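Local coordinates for protein oligogalacturonate lyase (Vibrio parahaemolyticus RIMD 2210633, PDB 3C5M) that probably cleaves oligogalacturonides by beta-elimination, as an oligogalacturonate lyase built on a seven-bladed beta-propeller that binds a manganese ion, at residues A[160-165]-A[208-213]; A[216-221]-A[229-234]; A[236-241]-A[254-259]; A[242-247]-A[288-293]. All coordinates share one frame; numbering follows the deposited sequence.

Contact 1. Residues A[160-165]-A[208-213]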
loop_
_atom_site.group_PDB
_atom_site.type_symbol
_atom_site.label_atom_id
_atom_site.label_comp_id
_atom_site.label_asym_id
_atom_site.label_seq_id
_atom_site.Cartn_x
_atom_site.Cartn_y
_atom_site.Cartn_z
ATOM N N GLU A 160 -10.583 -12.155 18.663
ATOM C CA GLU A 160 -11.895 -12.791 18.716
ATOM C C GLU A 160 -12.350 -13.242 17.330
ATOM O O GLU A 160 -12.745 -14.391 17.136
ATOM C CB GLU A 160 -12.912 -11.808 19.315
ATOM C CG GLU A 160 -14.332 -11.887 18.741
ATOM C CD GLU A 160 -15.029 -13.209 19.031
ATOM O OE1 GLU A 160 -16.175 -13.394 18.563
ATOM O OE2 GLU A 160 -14.433 -14.061 19.725
ATOM N N PHE A 161 -12.293 -12.328 16.369
ATOM C CA PHE A 161 -12.698 -12.619 15.000
ATOM C C PHE A 161 -11.841 -13.721 14.389
ATOM O O PHE A 161 -12.335 -14.569 13.651
ATOM C CB PHE A 161 -12.577 -11.370 14.140
ATOM C CG PHE A 161 -13.029 -11.572 12.736
ATOM C CD1 PHE A 161 -14.382 -11.758 12.452
ATOM C CD2 PHE A 161 -12.110 -11.588 11.691
ATOM C CE1 PHE A 161 -14.820 -11.957 11.134
ATOM C CE2 PHE A 161 -12.533 -11.785 10.371
ATOM C CZ PHE A 161 -13.894 -11.969 10.089
ATOM N N TYR A 162 -10.552 -13.703 14.701
ATOM C CA TYR A 162 -9.634 -14.698 14.170
ATOM C C TYR A 162 -10.041 -16.109 14.545
ATOM O O TYR A 162 -9.969 -17.022 13.724
ATOM C CB TYR A 162 -8.221 -14.433 14.676
ATOM C CG TYR A 162 -7.266 -15.569 14.424
ATOM C CD1 TYR A 162 -7.042 -16.548 15.388
ATOM C CD2 TYR A 162 -6.574 -15.659 13.220
ATOM C CE1 TYR A 162 -6.141 -17.588 15.156
ATOM C CE2 TYR A 162 -5.676 -16.693 12.978
ATOM C CZ TYR A 162 -5.462 -17.651 13.947
ATOM O OH TYR A 162 -4.553 -18.654 13.702
ATOM N N HIS A 163 -10.463 -16.275 15.793
ATOM C CA HIS A 163 -10.873 -17.574 16.296
ATOM C C HIS A 163 -12.228 -18.018 15.756
ATOM O O HIS A 163 -12.520 -19.214 15.710
ATOM C CB HIS A 163 -10.904 -17.562 17.828
ATOM C CG HIS A 163 -9.550 -17.479 18.462
ATOM N ND1 HIS A 163 -8.551 -18.392 18.201
ATOM C CD2 HIS A 163 -9.029 -16.594 19.345
ATOM C CE1 HIS A 163 -7.473 -18.073 18.894
ATOM N NE2 HIS A 163 -7.736 -16.985 19.597
ATOM N N THR A 164 -13.055 -17.065 15.339
ATOM C CA THR A 164 -14.370 -17.410 14.816
ATOM C C THR A 164 -14.244 -18.108 13.463
ATOM O O THR A 164 -15.248 -18.465 12.843
ATOM C CB THR A 164 -15.280 -16.148 14.681
ATOM O OG1 THR A 164 -16.657 -16.549 14.695
ATOM C CG2 THR A 164 -15.007 -15.411 13.380
ATOM N N ASN A 165 -13.002 -18.312 13.024
ATOM C CA ASN A 165 -12.716 -18.955 11.744
ATOM C C ASN A 165 -13.761 -18.608 10.702
ATOM O O ASN A 165 -14.535 -19.460 10.283
ATOM C CB ASN A 165 -12.646 -20.474 11.912
ATOM C CG ASN A 165 -11.315 -20.937 12.473
ATOM O OD1 ASN A 165 -10.972 -20.646 13.618
ATOM N ND2 ASN A 165 -10.550 -21.653 11.657
ATOM N N GLU A 208 -4.824 -13.599 8.214
ATOM C CA GLU A 208 -4.820 -12.472 9.133
ATOM C C GLU A 208 -4.905 -12.967 10.555
ATOM O O GLU A 208 -5.099 -14.155 10.789
ATOM C CB GLU A 208 -5.990 -11.540 8.848
ATOM C CG GLU A 208 -5.818 -10.752 7.577
ATOM C CD GLU A 208 -4.554 -9.917 7.590
ATOM O OE1 GLU A 208 -4.267 -9.259 6.568
ATOM O OE2 GLU A 208 -3.847 -9.915 8.620
ATOM N N GLY A 209 -4.760 -12.052 11.505
ATOM C CA GLY A 209 -4.820 -12.428 12.906
ATOM C C GLY A 209 -3.497 -12.178 13.606
ATOM O O GLY A 209 -2.511 -11.848 12.949
ATOM N N PRO A 210 -3.435 -12.326 14.939
ATOM C CA PRO A 210 -2.181 -12.095 15.662
ATOM C C PRO A 210 -1.033 -12.927 15.110
ATOM O O PRO A 210 -1.191 -14.111 14.825
ATOM C CB PRO A 210 -2.539 -12.462 17.100
ATOM C CG PRO A 210 -3.611 -13.482 16.927
ATOM C CD PRO A 210 -4.461 -12.870 15.843
ATOM N N HIS A 211 0.123 -12.290 14.963
ATOM C CA HIS A 211 1.306 -12.951 14.438
ATOM C C HIS A 211 1.790 -14.090 15.327
ATOM O O HIS A 211 2.709 -14.821 14.964
ATOM C CB HIS A 211 2.442 -11.937 14.254
ATOM C CG HIS A 211 2.918 -11.311 15.531
ATOM N ND1 HIS A 211 4.152 -10.705 15.643
ATOM C CD2 HIS A 211 2.326 -11.181 16.740
ATOM C CE1 HIS A 211 4.300 -10.231 16.868
ATOM N NE2 HIS A 211 3.207 -10.507 17.554
ATOM N N ASP A 212 1.174 -14.234 16.492
ATOM C CA ASP A 212 1.549 -15.283 17.426
ATOM C C ASP A 212 0.792 -16.571 17.162
ATOM O O ASP A 212 1.358 -17.542 16.671
ATOM C CB ASP A 212 1.287 -14.829 18.861
ATOM C CG ASP A 212 2.255 -13.752 19.320
ATOM O OD1 ASP A 212 2.035 -13.192 20.421
ATOM O OD2 ASP A 212 3.235 -13.475 18.584
ATOM N N LEU A 213 -0.491 -16.579 17.493
ATOM C CA LEU A 213 -1.316 -17.761 17.291
ATOM C C LEU A 213 -1.778 -17.919 15.846
ATOM O O LEU A 213 -2.962 -18.120 15.585
ATOM C CB LEU A 213 -2.531 -17.726 18.225
ATOM C CG LEU A 213 -3.187 -16.366 18.472
ATOM C CD1 LEU A 213 -4.586 -16.561 19.025
ATOM C CD2 LEU A 213 -2.334 -15.550 19.440
#
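Tyr-162, on the last turn of helix 155-163, lies against the loop that joins strands 202-207 and 219-222 within one blade of the beta-propeller, so the contact sets a helix inserted between strands 138-145 and 168-174 of the preceding blade against a blade loop at the protein surface. With CG anti to the backbone N (chi1 168°), the phenol ring reaches along the loop. Pro-210 sits over one ring face, its CD 4.1 Å from Tyr-162 CG, while Glu-208 O approaches the ring edge near its plane, 3.2 Å from Tyr-162 CD2. Gly-209 passes close by, its CA 3.7 Å from Tyr-162 CD2. The Glu-208 carboxylate instead forms a salt bridge with Arg-217. Farther out, the side chains of His-163 and Leu-213 meet at about a right angle, with Leu-213 CD1 near CE1 and NE2 of His-163, obliquely to the ring. At the far end of the phenol, Tyr-162 OH gives a weak hydrogen bond to Leu-213 O, modelled at 2.5 Å, a length that is uncertain.

Contact 2. Residues A[216-221]-A[229-234]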
loop_
_atom_site.group_PDB
_atom_site.type_symbol
_atom_site.label_atom_id
_atom_site.label_comp_id
_atom_site.label_asym_id
_atom_site.label_seq_id
_atom_site.Cartn_x
_atom_site.Cartn_y
_atom_site.Cartn_z
ATOM N N ALA A 216 0.945 -19.315 9.692
ATOM C CA ALA A 216 1.854 -18.577 8.822
ATOM C C ALA A 216 1.026 -17.676 7.921
ATOM O O ALA A 216 -0.116 -18.000 7.599
ATOM C CB ALA A 216 2.684 -19.538 7.983
ATOM N N ARG A 217 1.583 -16.540 7.521
ATOM C CA ARG A 217 0.837 -15.651 6.642
ATOM C C ARG A 217 1.415 -15.618 5.238
ATOM O O ARG A 217 0.711 -15.319 4.283
ATOM C CB ARG A 217 0.784 -14.240 7.218
ATOM C CG ARG A 217 2.110 -13.658 7.669
ATOM C CD ARG A 217 2.050 -12.143 7.509
ATOM N NE ARG A 217 0.741 -11.623 7.901
ATOM C CZ ARG A 217 0.189 -10.515 7.414
ATOM N NH1 ARG A 217 0.831 -9.799 6.508
ATOM N NH2 ARG A 217 -1.011 -10.125 7.829
HETATM N N MSE A 218 2.697 -15.936 5.117
HETATM C CA MSE A 218 3.354 -15.939 3.822
HETATM C C MSE A 218 2.754 -17.023 2.934
HETATM O O MSE A 218 3.282 -18.130 2.869
HETATM C CB MSE A 218 4.855 -16.207 3.993
HETATM C CG MSE A 218 5.626 -15.209 4.883
HETATM SE SE MSE A 218 5.902 -13.443 4.080
HETATM C CE MSE A 218 4.315 -12.619 4.840
ATOM N N TRP A 219 1.656 -16.727 2.253
ATOM C CA TRP A 219 1.063 -17.727 1.379
ATOM C C TRP A 219 1.118 -17.375 -0.100
ATOM O O TRP A 219 1.235 -16.204 -0.474
ATOM C CB TRP A 219 -0.382 -18.004 1.771
ATOM C CG TRP A 219 -0.517 -18.780 3.018
ATOM C CD1 TRP A 219 -0.591 -18.294 4.285
ATOM C CD2 TRP A 219 -0.597 -20.201 3.125
ATOM N NE1 TRP A 219 -0.722 -19.326 5.180
ATOM C CE2 TRP A 219 -0.730 -20.510 4.492
ATOM C CE3 TRP A 219 -0.576 -21.246 2.195
ATOM C CZ2 TRP A 219 -0.837 -21.819 4.956
ATOM C CZ3 TRP A 219 -0.683 -22.550 2.656
ATOM C CH2 TRP A 219 -0.813 -22.823 4.024
ATOM N N LEU A 220 1.028 -18.410 -0.932
ATOM C CA LEU A 220 1.066 -18.279 -2.393
ATOM C C LEU A 220 0.126 -19.321 -3.004
ATOM O O LEU A 220 -0.085 -20.383 -2.431
ATOM C CB LEU A 220 2.497 -18.499 -2.906
ATOM C CG LEU A 220 3.126 -17.390 -3.749
ATOM C CD1 LEU A 220 3.139 -16.100 -2.944
ATOM C CD2 LEU A 220 4.549 -17.776 -4.169
ATOM N N VAL A 221 -0.450 -19.011 -4.155
ATOM C CA VAL A 221 -1.359 -19.937 -4.818
ATOM C C VAL A 221 -1.469 -19.539 -6.287
ATOM O O VAL A 221 -1.386 -18.358 -6.612
ATOM C CB VAL A 221 -2.759 -19.900 -4.174
ATOM C CG1 VAL A 221 -3.324 -18.491 -4.229
ATOM C CG2 VAL A 221 -3.680 -20.858 -4.893
ATOM N N ARG A 229 0.626 -23.012 -1.222
ATOM C CA ARG A 229 1.786 -23.290 -0.390
ATOM C C ARG A 229 2.270 -22.093 0.418
ATOM O O ARG A 229 1.913 -20.956 0.134
ATOM C CB ARG A 229 2.932 -23.847 -1.249
ATOM C CG ARG A 229 2.993 -23.384 -2.712
ATOM C CD ARG A 229 3.654 -22.040 -2.857
ATOM N NE ARG A 229 4.238 -21.811 -4.187
ATOM C CZ ARG A 229 3.550 -21.692 -5.322
ATOM N NH1 ARG A 229 4.196 -21.480 -6.459
ATOM N NH2 ARG A 229 2.226 -21.792 -5.328
ATOM N N LYS A 230 3.079 -22.351 1.436
ATOM C CA LYS A 230 3.594 -21.275 2.264
ATOM C C LYS A 230 4.975 -20.866 1.771
ATOM O O LYS A 230 5.809 -21.714 1.495
ATOM C CB LYS A 230 3.644 -21.721 3.724
ATOM C CG LYS A 230 4.289 -23.069 3.923
ATOM C CD LYS A 230 4.380 -23.430 5.396
ATOM C CE LYS A 230 3.009 -23.482 6.043
ATOM N NZ LYS A 230 3.118 -23.752 7.498
ATOM N N ILE A 231 5.195 -19.560 1.650
ATOM C CA ILE A 231 6.460 -19.008 1.169
ATOM C C ILE A 231 7.673 -19.492 1.966
ATOM O O ILE A 231 8.706 -19.851 1.394
ATOM C CB ILE A 231 6.417 -17.451 1.198
ATOM C CG1 ILE A 231 5.341 -16.944 0.240
ATOM C CG2 ILE A 231 7.779 -16.874 0.828
ATOM C CD1 ILE A 231 5.173 -15.446 0.225
ATOM N N LYS A 232 7.541 -19.506 3.286
ATOM C CA LYS A 232 8.632 -19.921 4.161
ATOM C C LYS A 232 8.117 -20.991 5.108
ATOM O O LYS A 232 6.928 -21.037 5.410
ATOM C CB LYS A 232 9.132 -18.710 4.958
ATOM C CG LYS A 232 10.457 -18.875 5.680
ATOM C CD LYS A 232 10.686 -17.684 6.622
ATOM C CE LYS A 232 12.137 -17.565 7.111
ATOM N NZ LYS A 232 13.112 -17.201 6.037
ATOM N N GLU A 233 9.020 -21.857 5.560
ATOM C CA GLU A 233 8.679 -22.933 6.483
ATOM C C GLU A 233 8.303 -22.372 7.854
ATOM O O GLU A 233 7.618 -23.041 8.628
ATOM C CB GLU A 233 9.861 -23.901 6.643
ATOM C CG GLU A 233 9.621 -25.036 7.656
ATOM C CD GLU A 233 10.907 -25.742 8.128
ATOM O OE1 GLU A 233 10.813 -26.594 9.040
ATOM O OE2 GLU A 233 12.006 -25.454 7.601
ATOM N N HIS A 234 8.751 -21.151 8.149
ATOM C CA HIS A 234 8.471 -20.498 9.431
ATOM C C HIS A 234 9.164 -21.221 10.592
ATOM O O HIS A 234 8.737 -22.297 11.017
ATOM C CB HIS A 234 6.949 -20.420 9.662
ATOM C CG HIS A 234 6.548 -20.252 11.099
ATOM N ND1 HIS A 234 6.425 -21.315 11.969
ATOM C CD2 HIS A 234 6.245 -19.144 11.816
ATOM C CE1 HIS A 234 6.063 -20.869 13.159
ATOM N NE2 HIS A 234 5.948 -19.555 13.093
#
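The beta hairpin of strands 219-222 and 229-230 forms the outer side of a four-stranded propeller blade, and Trp-219 and Lys-230 face each other in it as an antiparallel non-hydrogen-bonded pair. Leu-220 and Arg-229 make the adjoining hydrogen-bonded pair: Leu-220 N donates to Arg-229 O at 2.9 Å, and Arg-229 N returns a bond to Leu-220 O at 3.0 Å. Beyond the strands, Ile-231 N donates to Met-218 O at 2.7 Å. Met-218, a selenomethionine, is the centre of an inverse gamma turn; its CB packs against Ile-231 CB. The Trp-219 indole lies with one face over Lys-230 CA, and its CE3 comes within 3.2 Å of Arg-229 O. Within its own segment, Trp-219 NE1 donates to Ala-216 O at 2.8 Å, which holds the pyrrole side of the indole and limits its rotation. On the other side of the sheet, Arg-229 bends at chi2 (82°) and carries its guanidinium over Leu-220, whose CB is 3.7 Å from Arg-229 CD. Leu-220 CD1 meets Ile-231 CD1, and both side chains also touch Met-252 of the next blade. The hairpin thus turns apolar groups toward its neighbour, while the aliphatic part of Arg-229 packs on Leu-220.

Contact 3. Residues A[236-241]-A[254-259]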
loop_
_atom_site.group_PDB
_atom_site.type_symbol
_atom_site.label_atom_id
_atom_site.label_comp_id
_atom_site.label_asym_id
_atom_site.label_seq_id
_atom_site.Cartn_x
_atom_site.Cartn_y
_atom_site.Cartn_z
ATOM N N GLU A 236 10.322 -21.859 14.452
ATOM C CA GLU A 236 9.661 -21.696 15.747
ATOM C C GLU A 236 10.141 -20.424 16.439
ATOM O O GLU A 236 11.292 -20.331 16.859
ATOM C CB GLU A 236 9.918 -22.924 16.643
ATOM C CG GLU A 236 9.228 -24.236 16.178
ATOM C CD GLU A 236 9.930 -24.940 15.005
ATOM O OE1 GLU A 236 9.343 -25.893 14.439
ATOM O OE2 GLU A 236 11.068 -24.551 14.655
ATOM N N GLY A 237 9.251 -19.443 16.538
ATOM C CA GLY A 237 9.598 -18.184 17.173
ATOM C C GLY A 237 9.749 -17.026 16.202
ATOM O O GLY A 237 9.783 -15.868 16.619
ATOM N N GLU A 238 9.838 -17.330 14.908
ATOM C CA GLU A 238 9.992 -16.302 13.875
ATOM C C GLU A 238 8.651 -15.803 13.351
ATOM O O GLU A 238 7.800 -16.593 12.961
ATOM C CB GLU A 238 10.804 -16.847 12.695
ATOM C CG GLU A 238 10.979 -15.849 11.553
ATOM C CD GLU A 238 11.571 -16.480 10.305
ATOM O OE1 GLU A 238 11.881 -15.737 9.344
ATOM O OE2 GLU A 238 11.720 -17.722 10.282
ATOM N N SER A 239 8.466 -14.490 13.340
ATOM C CA SER A 239 7.231 -13.913 12.835
ATOM C C SER A 239 7.531 -13.120 11.568
ATOM O O SER A 239 8.506 -12.373 11.520
ATOM C CB SER A 239 6.597 -13.004 13.889
ATOM O OG SER A 239 6.189 -13.754 15.019
ATOM N N CYS A 240 6.698 -13.287 10.543
ATOM C CA CYS A 240 6.890 -12.583 9.277
ATOM C C CYS A 240 5.768 -11.596 8.996
ATOM O O CYS A 240 4.605 -11.868 9.279
ATOM C CB CYS A 240 6.982 -13.587 8.137
ATOM S SG CYS A 240 8.269 -14.823 8.369
ATOM N N THR A 241 6.115 -10.453 8.422
ATOM C CA THR A 241 5.113 -9.442 8.130
ATOM C C THR A 241 5.620 -8.378 7.176
ATOM O O THR A 241 6.785 -8.379 6.799
ATOM C CB THR A 241 4.658 -8.746 9.417
ATOM O OG1 THR A 241 3.597 -7.828 9.113
ATOM C CG2 THR A 241 5.824 -7.996 10.049
ATOM N N TYR A 254 9.938 -9.334 2.675
ATOM C CA TYR A 254 9.231 -9.219 3.944
ATOM C C TYR A 254 10.192 -9.006 5.116
ATOM O O TYR A 254 11.407 -8.971 4.942
ATOM C CB TYR A 254 8.360 -10.447 4.189
ATOM C CG TYR A 254 9.136 -11.724 4.337
ATOM C CD1 TYR A 254 9.556 -12.445 3.217
ATOM C CD2 TYR A 254 9.502 -12.191 5.604
ATOM C CE1 TYR A 254 10.326 -13.597 3.358
ATOM C CE2 TYR A 254 10.269 -13.332 5.753
ATOM C CZ TYR A 254 10.681 -14.031 4.630
ATOM O OH TYR A 254 11.476 -15.141 4.792
ATOM N N VAL A 255 9.631 -8.851 6.306
ATOM C CA VAL A 255 10.415 -8.629 7.511
ATOM C C VAL A 255 10.113 -9.695 8.554
ATOM O O VAL A 255 8.955 -10.019 8.808
ATOM C CB VAL A 255 10.094 -7.258 8.128
ATOM C CG1 VAL A 255 10.893 -7.060 9.412
ATOM C CG2 VAL A 255 10.398 -6.160 7.123
ATOM N N SER A 256 11.154 -10.235 9.168
ATOM C CA SER A 256 10.962 -11.254 10.186
ATOM C C SER A 256 11.618 -10.842 11.493
ATOM O O SER A 256 12.609 -10.108 11.495
ATOM C CB SER A 256 11.535 -12.595 9.716
ATOM O OG SER A 256 12.932 -12.512 9.515
ATOM N N TYR A 257 11.050 -11.315 12.601
ATOM C CA TYR A 257 11.562 -11.019 13.936
ATOM C C TYR A 257 11.614 -12.292 14.759
ATOM O O TYR A 257 10.626 -13.011 14.869
ATOM C CB TYR A 257 10.674 -9.982 14.641
ATOM C CG TYR A 257 11.145 -9.605 16.040
ATOM C CD1 TYR A 257 10.791 -10.375 17.158
ATOM C CD2 TYR A 257 11.975 -8.497 16.244
ATOM C CE1 TYR A 257 11.255 -10.051 18.442
ATOM C CE2 TYR A 257 12.444 -8.169 17.524
ATOM C CZ TYR A 257 12.081 -8.951 18.614
ATOM O OH TYR A 257 12.563 -8.644 19.870
ATOM N N PHE A 258 12.779 -12.563 15.333
ATOM C CA PHE A 258 12.979 -13.751 16.155
ATOM C C PHE A 258 12.958 -13.364 17.634
ATOM O O PHE A 258 13.683 -12.458 18.057
ATOM C CB PHE A 258 14.324 -14.393 15.813
ATOM C CG PHE A 258 14.509 -14.677 14.346
ATOM C CD1 PHE A 258 14.094 -15.884 13.797
ATOM C CD2 PHE A 258 15.092 -13.729 13.510
ATOM C CE1 PHE A 258 14.260 -16.143 12.436
ATOM C CE2 PHE A 258 15.262 -13.978 12.149
ATOM C CZ PHE A 258 14.845 -15.187 11.614
ATOM N N LYS A 259 12.127 -14.046 18.419
ATOM C CA LYS A 259 12.036 -13.759 19.847
ATOM C C LYS A 259 13.366 -14.066 20.518
ATOM O O LYS A 259 13.811 -15.218 20.557
ATOM C CB LYS A 259 10.922 -14.586 20.506
ATOM C CG LYS A 259 11.011 -16.091 20.258
ATOM C CD LYS A 259 10.023 -16.885 21.124
ATOM C CE LYS A 259 10.540 -17.109 22.552
ATOM N NZ LYS A 259 10.777 -15.851 23.315
#
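Glu-238 and Phe-258 form an antiparallel non-hydrogen-bonded pair of the hairpin between strands 238-245 and 252-258. The packing here is close: the Glu-238 chain, with CG anti to the backbone N (chi1 178°), runs extended alongside the Phe-258 ring, its CG 3.4 Å from Phe-258 CE1 and its carboxylate tilted 31° from the ring plane. On the same side of the sheet, Cys-240 SG meets the Tyr-254 ring obliquely, 3.6 Å from CE2. Ser-239 with Tyr-257 and Thr-241 with Val-255 are hydrogen-bonded pairs, closed by bonds such as Val-255 N to Thr-241 O at 2.9 Å. Toward the exposed end the pairing slackens: Lys-259 N makes a weak bond to Gly-237 O, at 3.5 Å, and the Lys-259 side chain is exposed, with its CG near Gly-237. The Tyr-254 hydroxyl is hydrogen-bonded to Lys-232 NZ, which also forms a long, weak ion pair with Glu-238 OE1. This lysine would partly offset the carboxylate's charge and may favour its ionised form beside the Phe-258 ring.

Contact 4. Residues A[242-247]-A[288-293]; sequences HEFWIP and LMSNFD
Strands 242-245 and 288-290 run nearly parallel, 19° apart, with axes 7.8 Å from each other and no direct hydrogen bond between the two segments. Phe-244 packs between the strands. Its CG stands between the backbone N and the carbonyl carbon (chi1 72°), a torsion that lays the ring against Leu-288 and Met-289. The selenomethionine Met-289 bends back so that its CE lies over the ring face, a CH-pi contact 4.0 Å from the Phe-244 centroid. Leu-288 O is also over a face, 3.4 Å from Phe-244 CE2, whereas Ser-290 OG lies at the edge. That hydroxyl donates to Asn-291 O at 3.0 Å, on a lone pair. Farther along, Pro-247 CB packs 3.4 Å from Phe-292 CD1. A water donates to His-242 O and to Leu-288 O, bridging the backbones where the strands do not pair. Each strand is the first of its four-stranded sheet, so this is the packing of successive blades near the propeller centre, next to the manganese ligand His-287.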
loop_
_atom_site.group_PDB
_atom_site.type_symbol
_atom_site.label_atom_id
_atom_site.label_comp_id
_atom_site.label_asym_id
_atom_site.label_seq_id
_atom_site.Cartn_x
_atom_site.Cartn_y
_atom_site.Cartn_z
ATOM N N HIS A 242 4.738 -7.466 6.791
ATOM C CA HIS A 242 5.109 -6.395 5.886
ATOM C C HIS A 242 5.458 -6.910 4.505
ATOM O O HIS A 242 6.146 -6.228 3.749
ATOM C CB HIS A 242 6.316 -5.631 6.424
ATOM C CG HIS A 242 6.103 -5.026 7.773
ATOM N ND1 HIS A 242 4.931 -4.396 8.129
ATOM C CD2 HIS A 242 6.933 -4.906 8.835
ATOM C CE1 HIS A 242 5.047 -3.913 9.353
ATOM N NE2 HIS A 242 6.253 -4.208 9.804
ATOM N N GLU A 243 4.985 -8.104 4.163
ATOM C CA GLU A 243 5.290 -8.693 2.859
ATOM C C GLU A 243 4.789 -7.836 1.693
ATOM O O GLU A 243 3.749 -7.174 1.776
ATOM C CB GLU A 243 4.688 -10.104 2.750
ATOM C CG GLU A 243 3.181 -10.141 2.481
ATOM C CD GLU A 243 2.336 -10.097 3.752
ATOM O OE1 GLU A 243 2.784 -9.524 4.767
ATOM O OE2 GLU A 243 1.207 -10.630 3.725
ATOM N N PHE A 244 5.539 -7.855 0.605
ATOM C CA PHE A 244 5.157 -7.103 -0.572
ATOM C C PHE A 244 5.998 -7.545 -1.777
ATOM O O PHE A 244 7.186 -7.827 -1.656
ATOM C CB PHE A 244 5.323 -5.598 -0.311
ATOM C CG PHE A 244 6.753 -5.141 -0.247
ATOM C CD1 PHE A 244 7.406 -4.706 -1.396
ATOM C CD2 PHE A 244 7.452 -5.158 0.958
ATOM C CE1 PHE A 244 8.733 -4.293 -1.349
ATOM C CE2 PHE A 244 8.786 -4.749 1.018
ATOM C CZ PHE A 244 9.427 -4.314 -0.132
ATOM N N TRP A 245 5.356 -7.632 -2.934
ATOM C CA TRP A 245 6.034 -8.028 -4.148
ATOM C C TRP A 245 6.949 -6.898 -4.555
ATOM O O TRP A 245 6.587 -5.731 -4.436
ATOM C CB TRP A 245 5.024 -8.264 -5.274
ATOM C CG TRP A 245 4.340 -9.585 -5.239
ATOM C CD1 TRP A 245 2.997 -9.813 -5.173
ATOM C CD2 TRP A 245 4.966 -10.866 -5.276
ATOM N NE1 TRP A 245 2.746 -11.160 -5.164
ATOM C CE2 TRP A 245 3.939 -11.834 -5.225
ATOM C CE3 TRP A 245 6.295 -11.295 -5.346
ATOM C CZ2 TRP A 245 4.202 -13.212 -5.242
ATOM C CZ3 TRP A 245 6.556 -12.663 -5.363
ATOM C CH2 TRP A 245 5.514 -13.602 -5.310
ATOM N N ILE A 246 8.145 -7.231 -5.012
ATOM C CA ILE A 246 9.039 -6.196 -5.486
ATOM C C ILE A 246 8.491 -5.889 -6.877
ATOM O O ILE A 246 8.213 -6.796 -7.644
ATOM C CB ILE A 246 10.458 -6.707 -5.570
ATOM C CG1 ILE A 246 10.947 -7.046 -4.162
ATOM C CG2 ILE A 246 11.344 -5.668 -6.241
ATOM C CD1 ILE A 246 12.360 -7.519 -4.118
ATOM N N PRO A 247 8.303 -4.604 -7.205
ATOM C CA PRO A 247 7.773 -4.149 -8.496
ATOM C C PRO A 247 8.088 -5.004 -9.743
ATOM O O PRO A 247 7.183 -5.342 -10.500
ATOM C CB PRO A 247 8.322 -2.729 -8.595
ATOM C CG PRO A 247 8.209 -2.265 -7.184
ATOM C CD PRO A 247 8.753 -3.452 -6.398
ATOM N N LEU A 288 7.444 -0.780 4.823
ATOM C CA LEU A 288 8.634 -0.974 4.011
ATOM C C LEU A 288 8.242 -1.140 2.551
ATOM O O LEU A 288 7.361 -1.923 2.226
ATOM C CB LEU A 288 9.397 -2.208 4.487
ATOM C CG LEU A 288 10.692 -2.568 3.749
ATOM C CD1 LEU A 288 11.685 -1.417 3.807
ATOM C CD2 LEU A 288 11.285 -3.807 4.384
HETATM N N MSE A 289 8.881 -0.381 1.674
HETATM C CA MSE A 289 8.598 -0.468 0.252
HETATM C C MSE A 289 9.917 -0.441 -0.484
HETATM O O MSE A 289 10.886 0.166 -0.014
HETATM C CB MSE A 289 7.729 0.705 -0.212
HETATM C CG MSE A 289 7.420 0.715 -1.715
HETATM SE SE MSE A 289 6.698 -0.978 -2.394
HETATM C CE MSE A 289 5.696 -1.553 -0.867
ATOM N N SER A 290 9.974 -1.089 -1.641
ATOM C CA SER A 290 11.225 -1.098 -2.371
ATOM C C SER A 290 11.148 -0.340 -3.660
ATOM O O SER A 290 10.129 0.243 -4.017
ATOM C CB SER A 290 11.689 -2.526 -2.667
ATOM O OG SER A 290 10.923 -3.095 -3.707
ATOM N N ASN A 291 12.279 -0.374 -4.341
ATOM C CA ASN A 291 12.483 0.253 -5.623
ATOM C C ASN A 291 11.863 -0.695 -6.650
ATOM O O ASN A 291 11.219 -1.672 -6.275
ATOM C CB ASN A 291 13.980 0.369 -5.851
ATOM C CG ASN A 291 14.311 1.377 -6.871
ATOM O OD1 ASN A 291 15.472 1.537 -7.238
ATOM N ND2 ASN A 291 13.290 2.088 -7.349
ATOM N N PHE A 292 12.056 -0.425 -7.934
ATOM C CA PHE A 292 11.497 -1.302 -8.955
ATOM C C PHE A 292 12.213 -2.649 -8.983
ATOM O O PHE A 292 11.572 -3.694 -9.057
ATOM C CB PHE A 292 11.595 -0.678 -10.349
ATOM C CG PHE A 292 10.991 -1.542 -11.434
ATOM C CD1 PHE A 292 9.606 -1.667 -11.546
ATOM C CD2 PHE A 292 11.804 -2.284 -12.302
ATOM C CE1 PHE A 292 9.039 -2.518 -12.502
ATOM C CE2 PHE A 292 11.249 -3.141 -13.263
ATOM C CZ PHE A 292 9.868 -3.259 -13.363
ATOM N N ASP A 293 13.541 -2.609 -8.941
ATOM C CA ASP A 293 14.353 -3.813 -8.972
ATOM C C ASP A 293 14.683 -4.320 -7.572
ATOM O O ASP A 293 15.262 -5.395 -7.420
ATOM C CB ASP A 293 15.646 -3.547 -9.745
ATOM C CG ASP A 293 16.436 -2.384 -9.173
ATOM O OD1 ASP A 293 17.503 -2.054 -9.736
ATOM O OD2 ASP A 293 15.993 -1.795 -8.159
HETATM O O HOH W 1 5.799 -3.081 4.233
#

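Following the chain from the N terminus, contact 1 closes a loop of 42 residues, much of it strand, and brings helix 155-163 to the loop before strand 219-222. Contact 2 then closes the short hairpin 219-230 at the outer side of that blade. Contact 3 closes the first hairpin of the next blade, and contact 4, which shares strand 238-245 with it, carries on to the blade after that; the segments of these two alternate, so they cross, whereas contacts 1 and 2 precede them in series. Salt bridges from Arg-217 to Glu-208 and Glu-243 join contacts 1, 2 and 4, and Val-255 against Leu-288 joins contacts 3 and 4. Together they connect four successive propeller blades.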